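Long-range contacts in 4-aminobutyrate transaminase (Acinetobacter baumannii, PDB 6WOP), which probably catalyses the pyridoxal-phosphate-dependent transfer of the amino group of 4-aminobutyrate to 2-oxoglutarate, as a class-III aminotransferase: residues 213-217 / 351-357; 332-336 / 356-360. All blocks are in the same frame, centred on the assembly; numbering follows the deposited sequence.

Overall arrangement
Both contacts use strand 356-361, one on each face of the mixed sheet that also holds strand 347-353, and their centres lie about 9 Å apart. Interaction 1 brings the loop and short strand 213-217 against the edge hairpin; it is partly buried, about 11 Å from the chain centre, and mixes guanidinium-to-carbonyl hydrogen bonds with a Met-aromatic contact. Interaction 2 lies farther out, about 18 Å from that centre, yet is buried and purely apolar, packing helix 321-342 on the sheet. The two meet directly: R351 of the first forms a salt bridge with E360 of the second, and A352 packs on V333.

Interaction 1 (213-217 / 351-357); sequences GGFNV and RALGSMV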
# COMPACT_ATOMS: atom_id res chain seq x y z
N GLY A 213 -1.57 26.33 -0.66
CA GLY A 213 -2.86 26.25 -0.04
C GLY A 213 -3.54 27.56 0.29
O GLY A 213 -4.71 27.52 0.67
N GLY A 214 -2.85 28.70 0.15
CA GLY A 214 -3.53 30.00 0.21
C GLY A 214 -2.94 30.99 1.20
O GLY A 214 -3.60 31.97 1.55
N PHE A 215 -1.70 30.74 1.66
CA PHE A 215 -1.05 31.55 2.68
C PHE A 215 -1.90 31.63 3.94
O PHE A 215 -2.35 32.69 4.34
CB PHE A 215 -0.75 32.98 2.15
CG PHE A 215 0.48 33.05 1.24
CD1 PHE A 215 0.94 31.97 0.58
CD2 PHE A 215 1.14 34.28 1.03
CE1 PHE A 215 2.04 32.02 -0.24
CE2 PHE A 215 2.25 34.33 0.18
CZ PHE A 215 2.69 33.19 -0.45
N ASN A 216 -2.10 30.46 4.55
CA ASN A 216 -2.77 30.30 5.82
C ASN A 216 -1.74 30.21 6.93
O ASN A 216 -0.97 29.23 6.97
CB ASN A 216 -3.59 29.00 5.75
CG ASN A 216 -4.55 29.03 4.55
OD1 ASN A 216 -5.21 30.05 4.33
ND2 ASN A 216 -4.57 27.97 3.75
N VAL A 217 -1.80 31.15 7.89
CA VAL A 217 -0.79 31.24 8.96
C VAL A 217 -1.28 30.40 10.14
O VAL A 217 -2.41 30.58 10.59
CB VAL A 217 -0.54 32.70 9.38
CG1 VAL A 217 0.38 32.74 10.55
CG2 VAL A 217 0.07 33.46 8.22
N ARG A 351 -4.44 37.90 4.32
CA ARG A 351 -3.64 37.09 5.24
C ARG A 351 -2.19 37.50 5.13
O ARG A 351 -1.73 37.83 4.03
CB ARG A 351 -3.77 35.60 4.92
CG ARG A 351 -5.23 35.15 5.12
CD ARG A 351 -5.41 33.66 4.89
NE ARG A 351 -5.41 33.24 3.48
CZ ARG A 351 -6.48 33.23 2.67
NH1 ARG A 351 -7.68 33.65 3.11
NH2 ARG A 351 -6.34 32.80 1.42
N ALA A 352 -1.45 37.44 6.23
CA ALA A 352 -0.10 38.02 6.18
C ALA A 352 0.75 37.50 7.33
O ALA A 352 0.32 37.53 8.50
CB ALA A 352 -0.17 39.53 6.27
N LEU A 353 1.96 37.06 7.02
CA LEU A 353 3.01 37.00 8.03
C LEU A 353 4.28 37.54 7.37
O LEU A 353 4.74 36.94 6.40
CB LEU A 353 3.21 35.57 8.53
CG LEU A 353 4.19 35.52 9.71
CD1 LEU A 353 3.63 36.25 10.89
CD2 LEU A 353 4.50 34.06 10.04
N GLY A 354 4.77 38.70 7.83
CA GLY A 354 5.95 39.26 7.17
C GLY A 354 5.59 39.64 5.75
O GLY A 354 4.62 40.37 5.50
N SER A 355 6.37 39.12 4.79
CA SER A 355 6.00 39.35 3.40
C SER A 355 5.57 38.06 2.74
O SER A 355 5.55 37.98 1.51
CB SER A 355 7.15 40.01 2.62
OG SER A 355 7.14 41.45 2.79
N MET A 356 5.00 37.15 3.54
CA MET A 356 4.15 36.09 3.03
C MET A 356 2.72 36.62 3.16
O MET A 356 2.07 36.45 4.20
CB MET A 356 4.36 34.79 3.80
CG MET A 356 4.50 33.62 2.90
SD MET A 356 5.01 32.16 3.74
CE MET A 356 4.44 31.00 2.53
N VAL A 357 2.27 37.33 2.10
CA VAL A 357 1.00 38.06 2.08
C VAL A 357 0.15 37.58 0.92
O VAL A 357 0.66 37.36 -0.19
CB VAL A 357 1.21 39.60 1.93
CG1 VAL A 357 -0.17 40.36 1.98
CG2 VAL A 357 2.14 40.12 2.99
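R351 reaches G214 side-on, with two nitrogens on one atom: NE and NH2 each donate to the carbonyl O of G214 at 2.9 Å. That oxygen lies in the guanidinium plane, NH2 meeting a lone pair in the carbonyl plane while NE is tilted 30° from it. NE also makes a weak bond of 3.2 Å to O of F215, so two successive carbonyls meet the same edge. The bend at chi3 (-77°) turns the guanidinium out of line with its aliphatic stem; NH1 is left to salt bridges with D349 and E360. The N216 side chain runs beside R351 in the same direction, with OD1 over a guanidinium face but badly angled to bond NE; its ND2 bonds OE1 of Q210.

The apolar part centres on F215. The M356 side chain crosses that of F215 at about a right angle; its CG lies over one face, toward the rim, 3.9 Å from the ring centroid. SD stands above the same face, 4.9 Å from the centroid, a distant Met-aromatic contact. V217 touches L353 through CG2 to CB (3.8 Å).

L353 to M356 form the type II' turn joining strands 347-353 and 356-361 as a hairpin at the sheet edge. Facing it, F215 and N216 form a G1 bulge opposite Q210 of strand 209-210. V209 of that strand touches V217, L353 and M356, and R392 of strand 390-393 borders F215.

Interaction 2 (332-336 / 356-360); sequences LVATL and MVAVE
L332, V333 and L336 meet V357 through methyl groups, with no hydrogen bond between the segments. L332 and V357 point past one another, side by side and oppositely directed: CD2 of L332 comes to 3.7 Å from CB of V357, and the same methyl also meets CG1. CD2 makes the nearest approach, with CG behind it.

CG1 of V357 is the methyl on which the three helix residues converge. V333 brings CG2 to within 3.9 Å of it on an oblique course, whereas L336, running past V357 in the opposite sense, places CD1 3.8 Å from it.

L336 serves two strand residues at once. Its CG stands anti to the carbonyl carbon (chi1 -64°), and the forked end spans the step from V357 to V359: CD1 reaches both residues, while CD2 lies 4.0 Å from CB of V359. V359 differs in rotamer from V357, with CG1 between the backbone N and the carbonyl carbon (chi1 66°), and it is the CB that meets both leucine methyls.

The short segments run nearly parallel, 9° apart, with their axes 9.6 Å from each other: apolar helix-on-sheet packing, in which helix 321-342 covers part of one face of the mixed sheet. F404 and L408 of helix 401-416 flank L332. Strand 347-353 lies beside strand 356-361, supplying A352 to V333 and I350 to L336, and on the other side strand 390-393 brings F393 to L332 and I391 to V359.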
# COMPACT_ATOMS: atom_id res chain seq x y z
N LEU A 332 2.29 46.58 1.69
CA LEU A 332 1.33 45.85 0.87
C LEU A 332 0.01 45.62 1.61
O LEU A 332 -1.06 45.70 0.99
CB LEU A 332 1.94 44.53 0.40
CG LEU A 332 0.97 43.47 -0.19
CD1 LEU A 332 0.21 44.00 -1.36
CD2 LEU A 332 1.75 42.22 -0.63
N VAL A 333 0.04 45.29 2.91
CA VAL A 333 -1.22 45.04 3.60
C VAL A 333 -2.08 46.32 3.64
O VAL A 333 -3.29 46.28 3.38
CB VAL A 333 -0.97 44.45 5.00
CG1 VAL A 333 -2.20 44.54 5.89
CG2 VAL A 333 -0.64 42.96 4.90
N ALA A 334 -1.46 47.48 3.91
CA ALA A 334 -2.24 48.71 3.92
C ALA A 334 -2.87 48.97 2.55
O ALA A 334 -3.97 49.53 2.47
CB ALA A 334 -1.37 49.89 4.33
N THR A 335 -2.15 48.66 1.46
CA THR A 335 -2.73 48.79 0.12
C THR A 335 -3.92 47.84 -0.07
O THR A 335 -4.94 48.23 -0.64
CB THR A 335 -1.64 48.51 -0.92
OG1 THR A 335 -0.82 49.66 -1.01
CG2 THR A 335 -2.20 48.31 -2.28
N LEU A 336 -3.80 46.59 0.39
CA LEU A 336 -4.91 45.65 0.27
C LEU A 336 -6.11 46.12 1.08
O LEU A 336 -7.27 45.91 0.68
CB LEU A 336 -4.46 44.27 0.73
CG LEU A 336 -3.34 43.74 -0.19
CD1 LEU A 336 -2.96 42.41 0.32
CD2 LEU A 336 -3.89 43.57 -1.56
N MET A 356 5.00 37.15 3.54
CA MET A 356 4.15 36.09 3.03
C MET A 356 2.72 36.62 3.16
O MET A 356 2.07 36.45 4.20
CB MET A 356 4.36 34.79 3.80
CG MET A 356 4.50 33.62 2.90
SD MET A 356 5.01 32.16 3.74
CE MET A 356 4.44 31.00 2.53
N VAL A 357 2.27 37.33 2.10
CA VAL A 357 1.00 38.06 2.08
C VAL A 357 0.15 37.58 0.92
O VAL A 357 0.66 37.36 -0.19
CB VAL A 357 1.21 39.60 1.93
CG1 VAL A 357 -0.17 40.36 1.98
CG2 VAL A 357 2.14 40.12 2.99
N ALA A 358 -1.17 37.49 1.15
CA ALA A 358 -2.11 37.09 0.12
C ALA A 358 -3.42 37.83 0.29
O ALA A 358 -3.81 38.16 1.41
CB ALA A 358 -2.39 35.58 0.17
N VAL A 359 -4.15 38.01 -0.82
CA VAL A 359 -5.50 38.56 -0.80
C VAL A 359 -6.45 37.53 -1.43
O VAL A 359 -6.14 36.95 -2.48
CB VAL A 359 -5.59 39.91 -1.51
CG1 VAL A 359 -5.33 39.78 -3.01
CG2 VAL A 359 -6.96 40.56 -1.22
N GLU A 360 -7.55 37.24 -0.75
CA GLU A 360 -8.53 36.29 -1.29
C GLU A 360 -9.71 37.06 -1.84
O GLU A 360 -10.19 38.03 -1.22
CB GLU A 360 -9.03 35.28 -0.24
CG GLU A 360 -10.03 34.26 -0.84
CD GLU A 360 -10.14 33.03 0.03
OE1 GLU A 360 -11.13 32.26 -0.08
OE2 GLU A 360 -9.25 32.88 0.86